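Local coordinates for phosphate-binding protein (Xanthomonas axonopodis pv. citri, PDB 5UB3) that probably serves as a periplasmic ligand-binding receptor of the phosphonate-binding type, paired with a diguanylate cyclase in signalling, at residues R87-F93 and A207-A212; L108-R112 and E133-I139. One frame throughout, in Å; residues are numbered along the deposited sequence.

Interaction 1 of 2, residues R87-F93 and A207-A212; sequences RGGLRDF and APVPRA
Phe93 and Val209 form an antiparallel hydrogen-bonded pair, Phe93 N giving to Val209 O at 3.0 Å and Val209 N to Phe93 O at 2.9 Å. The neighbouring pair, Asp92 with Pro210, is non-hydrogen-bonded, as suits a proline without an N-H. Beyond it the ladder closes with Arg211 N on Arg91 O, 2.8 Å.

Arg211 contributes more to the contact than any other residue. Its CA lies over one face of the Phe93 ring, a CH-pi contact 4.2 Å from the centroid. CG stands anti to the backbone N (chi1 172°) and the chain bends at chi2, which lays the guanidinium 19° from the ring plane, with Arg87 CB over one of its faces. Arg211 NH1 lies 3.1 Å from Arg87 O, while Arg211 NE is buried by the contact with no partner in the model. A water accepts from Arg211 NH2 and, weakly, from Arg87 NH1, so it bridges the two guanidinium groups, which carry like charges but do not touch. Ala212 CB sits 3.4 Å above the centre of the Arg87 guanidinium. At the ring's edge, Val209 CG2 meets Phe93 CE1 at 3.7 Å.

Outside the pair, Arg87 NH2 is hydrogen-bonded to Ser64 OG and Arg264 forms a salt bridge with Asp92. Helix 183-186 packs on Phe93 and Arg211, helix 124-136 on Phe93 and Val209, and strand 79-87 on Pro210 and Ala212.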
loop_
_atom_site.group_PDB
_atom_site.type_symbol
_atom_site.label_atom_id
_atom_site.label_comp_id
_atom_site.label_asym_id
_atom_site.label_seq_id
_atom_site.Cartn_x
_atom_site.Cartn_y
_atom_site.Cartn_z
ATOM N N ARG A 87 -2.493 5.919 9.815
ATOM C CA ARG A 87 -3.811 5.408 9.571
ATOM C C ARG A 87 -4.267 4.476 10.703
ATOM O O ARG A 87 -3.520 3.619 11.194
ATOM C CB ARG A 87 -3.837 4.670 8.239
ATOM C CG ARG A 87 -3.624 5.554 7.014
ATOM C CD ARG A 87 -3.643 4.755 5.742
ATOM N NE ARG A 87 -3.412 5.589 4.563
ATOM C CZ ARG A 87 -3.234 5.113 3.329
ATOM N NH1 ARG A 87 -3.256 3.774 3.055
ATOM N NH2 ARG A 87 -3.031 6.010 2.359
ATOM N N GLY A 88 -5.527 4.623 11.072
ATOM C CA GLY A 88 -6.095 3.912 12.215
ATOM C C GLY A 88 -5.274 3.938 13.478
ATOM O O GLY A 88 -5.163 2.924 14.125
ATOM N N GLY A 89 -4.649 5.059 13.788
ATOM C CA GLY A 89 -3.762 5.169 14.926
ATOM C C GLY A 89 -2.386 4.511 14.820
ATOM O O GLY A 89 -1.619 4.540 15.786
ATOM N N LEU A 90 -2.040 3.922 13.677
ATOM C CA LEU A 90 -0.777 3.182 13.543
ATOM C C LEU A 90 0.067 3.858 12.507
ATOM O O LEU A 90 -0.365 4.079 11.365
ATOM C CB LEU A 90 -1.059 1.745 13.079
ATOM C CG LEU A 90 -1.954 0.935 14.001
ATOM C CD1 LEU A 90 -2.287 -0.394 13.385
ATOM C CD2 LEU A 90 -1.300 0.740 15.367
ATOM N N ARG A 91 1.281 4.145 12.898
ATOM C CA ARG A 91 2.243 4.664 11.975
ATOM C C ARG A 91 2.891 3.612 11.101
ATOM O O ARG A 91 3.373 3.961 10.023
ATOM C CB ARG A 91 3.341 5.275 12.766
ATOM C CG ARG A 91 2.928 6.553 13.453
ATOM C CD ARG A 91 4.266 7.148 13.804
ATOM N NE ARG A 91 4.212 8.350 14.541
ATOM C CZ ARG A 91 5.304 8.866 15.095
ATOM N NH1 ARG A 91 6.499 8.275 14.923
ATOM N NH2 ARG A 91 5.212 10.003 15.778
ATOM N N ASP A 92 3.002 2.379 11.633
ATOM C CA ASP A 92 3.740 1.278 10.989
ATOM C C ASP A 92 2.810 0.136 10.702
ATOM O O ASP A 92 1.708 0.007 11.273
ATOM C CB ASP A 92 4.865 0.743 11.894
ATOM C CG ASP A 92 6.088 1.635 11.948
ATOM O OD1 ASP A 92 6.141 2.756 11.352
ATOM O OD2 ASP A 92 7.090 1.186 12.570
ATOM N N PHE A 93 3.251 -0.708 9.794
ATOM C CA PHE A 93 2.675 -2.012 9.679
ATOM C C PHE A 93 3.709 -3.028 9.209
ATOM O O PHE A 93 4.817 -2.654 8.879
ATOM C CB PHE A 93 1.389 -1.946 8.859
ATOM C CG PHE A 93 1.563 -1.714 7.366
ATOM C CD1 PHE A 93 2.768 -1.314 6.781
ATOM C CD2 PHE A 93 0.455 -1.915 6.553
ATOM C CE1 PHE A 93 2.874 -1.120 5.423
ATOM C CE2 PHE A 93 0.535 -1.724 5.167
ATOM C CZ PHE A 93 1.753 -1.339 4.608
ATOM N N ALA A 207 9.630 -7.315 9.230
ATOM C CA ALA A 207 9.956 -6.095 10.022
ATOM C C ALA A 207 8.933 -5.043 9.671
ATOM O O ALA A 207 8.404 -5.052 8.545
ATOM C CB ALA A 207 11.373 -5.586 9.681
ATOM N N PRO A 208 8.662 -4.122 10.596
ATOM C CA PRO A 208 7.649 -3.096 10.283
ATOM C C PRO A 208 8.249 -2.031 9.432
ATOM O O PRO A 208 9.453 -1.853 9.429
ATOM C CB PRO A 208 7.258 -2.556 11.658
ATOM C CG PRO A 208 8.534 -2.694 12.417
ATOM C CD PRO A 208 9.067 -4.046 11.996
ATOM N N VAL A 209 7.400 -1.369 8.670
ATOM C CA VAL A 209 7.794 -0.204 7.879
ATOM C C VAL A 209 6.749 0.844 8.159
ATOM O O VAL A 209 5.659 0.507 8.592
ATOM C CB VAL A 209 7.854 -0.548 6.352
ATOM C CG1 VAL A 209 8.924 -1.606 6.054
ATOM C CG2 VAL A 209 6.506 -0.992 5.877
ATOM N N PRO A 210 7.043 2.119 7.838
ATOM C CA PRO A 210 5.990 3.071 7.912
ATOM C C PRO A 210 4.894 2.694 6.950
ATOM O O PRO A 210 5.139 2.253 5.852
ATOM C CB PRO A 210 6.610 4.394 7.529
ATOM C CG PRO A 210 8.002 4.129 7.206
ATOM C CD PRO A 210 8.256 2.647 7.223
ATOM N N ARG A 211 3.705 2.913 7.425
ATOM C CA ARG A 211 2.488 2.456 6.831
ATOM C C ARG A 211 2.064 3.200 5.573
ATOM O O ARG A 211 1.679 2.605 4.562
ATOM C CB ARG A 211 1.454 2.663 7.917
ATOM C CG ARG A 211 0.106 2.421 7.440
ATOM C CD ARG A 211 -0.714 1.736 8.450
ATOM N NE ARG A 211 -1.796 1.183 7.687
ATOM C CZ ARG A 211 -2.973 0.892 8.193
ATOM N NH1 ARG A 211 -3.248 1.080 9.491
ATOM N NH2 ARG A 211 -3.872 0.399 7.365
ATOM N N ALA A 212 2.076 4.527 5.628
ATOM C CA ALA A 212 1.549 5.295 4.485
ATOM C C ALA A 212 2.185 6.635 4.445
ATOM O O ALA A 212 2.815 7.034 5.421
ATOM C CB ALA A 212 0.052 5.411 4.544
HETATM O O HOH W 1 -3.504 0.715 4.314
#

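Interaction 2 of 2, residues L108-R112 and E133-I139; sequences LSQLR and ELLRNGI
Leu108 and Ile139 lead an apolar contact between the 3-10 turn at 109-111 and the end of helix 124-136, with no hydrogen bond running across it. The Leu108 side chain, its CG swung away from the backbone N (chi1 -164°), reaches toward the helix and divides its work between two methyls: CD1 meets Leu134 CD2 at 3.7 Å, while CD2 lies 3.9 Å from Glu133 CG and also touches the amide of Asn137. Leu134 CD2 is shared, since Leu111 CD2 approaches it at 3.6 Å, the two leucines crossing at about a right angle. Ile139 extends CD1 to Leu108 CG, 3.8 Å away, and against the Leu108 carbonyl oxygen; its other branch, CG2, meets the aliphatic CG of Arg112.

Polar groups are bonded within their own segment or to residues outside the pair. Asn137 turns its amide back on the helix, ND2 giving to Glu133 O at 2.9 Å in an almost straight bond (176°) that lies in the amide plane. Asn137 N gives to the same oxygen from the opposite face of its carbonyl plane, so two donors hold it. Glu133 OE1 makes a long, weak salt bridge to Arg136, whereas OE2 has His204 as its partner; Arg112 NH1 gives to Gly154 O.

Gly138, at positive phi, is the C-prime residue of a Schellman motif: Ile139 N bonds to Leu134 O at 3.0 Å and Gly138 N to Leu135 O. This ending turns the chain so that Ile139 joins Leu134 against the leucines of the turn, and Ile139 CG2 meets Leu134 CD2 at 3.9 Å, the hydrophobic contact that accompanies a Schellman motif.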
loop_
_atom_site.group_PDB
_atom_site.type_symbol
_atom_site.label_atom_id
_atom_site.label_comp_id
_atom_site.label_asym_id
_atom_site.label_seq_id
_atom_site.Cartn_x
_atom_site.Cartn_y
_atom_site.Cartn_z
ATOM N N LEU A 108 8.620 -19.648 7.378
ATOM C CA LEU A 108 8.860 -19.163 6.009
ATOM C C LEU A 108 9.642 -20.109 5.091
ATOM O O LEU A 108 9.293 -20.268 3.875
ATOM C CB LEU A 108 9.563 -17.791 6.051
ATOM C CG LEU A 108 9.481 -17.061 4.710
ATOM C CD1 LEU A 108 8.096 -16.486 4.417
ATOM C CD2 LEU A 108 10.602 -16.028 4.740
ATOM N N SER A 109 10.722 -20.689 5.623
ATOM C CA SER A 109 11.578 -21.619 4.846
ATOM C C SER A 109 10.781 -22.759 4.265
ATOM O O SER A 109 10.999 -23.169 3.136
ATOM C CB SER A 109 12.695 -22.195 5.746
ATOM O OG SER A 109 13.478 -21.137 6.368
ATOM N N GLN A 110 9.796 -23.235 5.005
ATOM C CA GLN A 110 8.894 -24.318 4.498
ATOM C C GLN A 110 7.886 -23.902 3.444
ATOM O O GLN A 110 7.064 -24.735 3.002
ATOM C CB GLN A 110 8.171 -24.969 5.665
ATOM C CG GLN A 110 9.138 -25.661 6.613
ATOM C CD GLN A 110 8.469 -26.116 7.902
ATOM O OE1 GLN A 110 7.266 -26.052 8.045
ATOM N NE2 GLN A 110 9.270 -26.603 8.841
ATOM N N LEU A 111 7.941 -22.640 2.994
ATOM C CA LEU A 111 7.229 -22.263 1.774
ATOM C C LEU A 111 7.719 -22.993 0.513
ATOM O O LEU A 111 6.961 -23.093 -0.466
ATOM C CB LEU A 111 7.341 -20.771 1.473
ATOM C CG LEU A 111 6.117 -19.969 1.777
ATOM C CD1 LEU A 111 5.931 -19.929 3.302
ATOM C CD2 LEU A 111 6.344 -18.585 1.204
ATOM N N ARG A 112 8.959 -23.494 0.532
ATOM C CA ARG A 112 9.513 -24.242 -0.607
ATOM C C ARG A 112 8.682 -25.455 -0.914
ATOM O O ARG A 112 8.184 -26.119 -0.026
ATOM C CB ARG A 112 11.015 -24.507 -0.420
ATOM C CG ARG A 112 11.723 -23.138 -0.258
ATOM C CD ARG A 112 13.171 -23.048 -0.663
ATOM N NE ARG A 112 13.928 -23.979 0.141
ATOM C CZ ARG A 112 14.657 -25.008 -0.306
ATOM N NH1 ARG A 112 14.841 -25.289 -1.614
ATOM N NH2 ARG A 112 15.261 -25.755 0.603
ATOM N N GLU A 133 10.782 -10.401 1.439
ATOM C CA GLU A 133 11.115 -11.343 2.479
ATOM C C GLU A 133 11.643 -12.640 1.902
ATOM O O GLU A 133 12.580 -13.226 2.433
ATOM C CB GLU A 133 9.951 -11.592 3.406
ATOM C CG GLU A 133 10.381 -12.102 4.775
ATOM C CD GLU A 133 10.911 -11.012 5.715
ATOM O OE1 GLU A 133 11.211 -9.869 5.265
ATOM O OE2 GLU A 133 11.003 -11.359 6.900
ATOM N N LEU A 134 11.048 -13.087 0.820
ATOM C CA LEU A 134 11.454 -14.322 0.236
ATOM C C LEU A 134 12.834 -14.147 -0.366
ATOM O O LEU A 134 13.684 -15.025 -0.235
ATOM C CB LEU A 134 10.430 -14.814 -0.790
ATOM C CG LEU A 134 9.069 -15.214 -0.228
ATOM C CD1 LEU A 134 8.218 -15.649 -1.411
ATOM C CD2 LEU A 134 9.103 -16.252 0.842
ATOM N N LEU A 135 13.070 -13.014 -1.003
ATOM C CA LEU A 135 14.377 -12.767 -1.551
ATOM C C LEU A 135 15.485 -12.823 -0.496
ATOM O O LEU A 135 16.512 -13.489 -0.701
ATOM C CB LEU A 135 14.431 -11.444 -2.307
ATOM C CG LEU A 135 13.796 -11.391 -3.670
ATOM C CD1 LEU A 135 13.778 -9.936 -4.039
ATOM C CD2 LEU A 135 14.506 -12.156 -4.785
ATOM N N ARG A 136 15.248 -12.166 0.620
ATOM C CA ARG A 136 16.239 -12.114 1.700
ATOM C C ARG A 136 16.573 -13.494 2.218
ATOM O O ARG A 136 17.703 -13.731 2.593
ATOM C CB ARG A 136 15.741 -11.257 2.881
ATOM C CG ARG A 136 15.755 -9.771 2.575
ATOM C CD ARG A 136 14.763 -9.072 3.470
ATOM N NE ARG A 136 14.968 -7.636 3.454
ATOM C CZ ARG A 136 14.332 -6.778 4.251
ATOM N NH1 ARG A 136 13.407 -7.173 5.099
ATOM N NH2 ARG A 136 14.634 -5.497 4.197
ATOM N N ASN A 137 15.588 -14.396 2.205
ATOM C CA ASN A 137 15.770 -15.755 2.683
ATOM C C ASN A 137 16.125 -16.770 1.603
ATOM O O ASN A 137 16.171 -17.967 1.878
ATOM C CB ASN A 137 14.519 -16.152 3.460
ATOM C CG ASN A 137 14.449 -15.435 4.805
ATOM O OD1 ASN A 137 15.019 -15.886 5.816
ATOM N ND2 ASN A 137 13.799 -14.285 4.804
ATOM N N GLY A 138 16.377 -16.306 0.386
ATOM C CA GLY A 138 16.801 -17.162 -0.685
ATOM C C GLY A 138 15.752 -18.132 -1.142
ATOM O O GLY A 138 16.077 -19.191 -1.709
ATOM N N ILE A 139 14.488 -17.785 -0.916
ATOM C CA ILE A 139 13.377 -18.671 -1.209
ATOM C C ILE A 139 12.866 -18.273 -2.604
ATOM O O ILE A 139 12.211 -17.208 -2.793
ATOM C CB ILE A 139 12.262 -18.549 -0.178
ATOM C CG1 ILE A 139 12.749 -19.077 1.162
ATOM C CG2 ILE A 139 11.023 -19.272 -0.648
ATOM C CD1 ILE A 139 11.797 -18.830 2.294
#

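In the fold
The two contacts illustrate how one chain combines backbone pairing and apolar side-chain packing. The centre of interaction 1 lies about 10 Å from the centre of the chain, that of interaction 2 about 22 Å. Their centres are 23 Å apart; the nearest atoms come within about 5 Å without touching. Both segments of interaction 2 fall in sequence between 87-93 and 207-212. Helix 124-136 links them: Thr124 and Ser125 at its start touch Phe93, Leu129 further along touches Val209, and its C-terminal end supplies interaction 2. Interaction 1 joins crossover strands between the lobes, whose cleft as a rule holds the ligand in periplasmic binding proteins; interaction 2 sits on the outer part of one lobe.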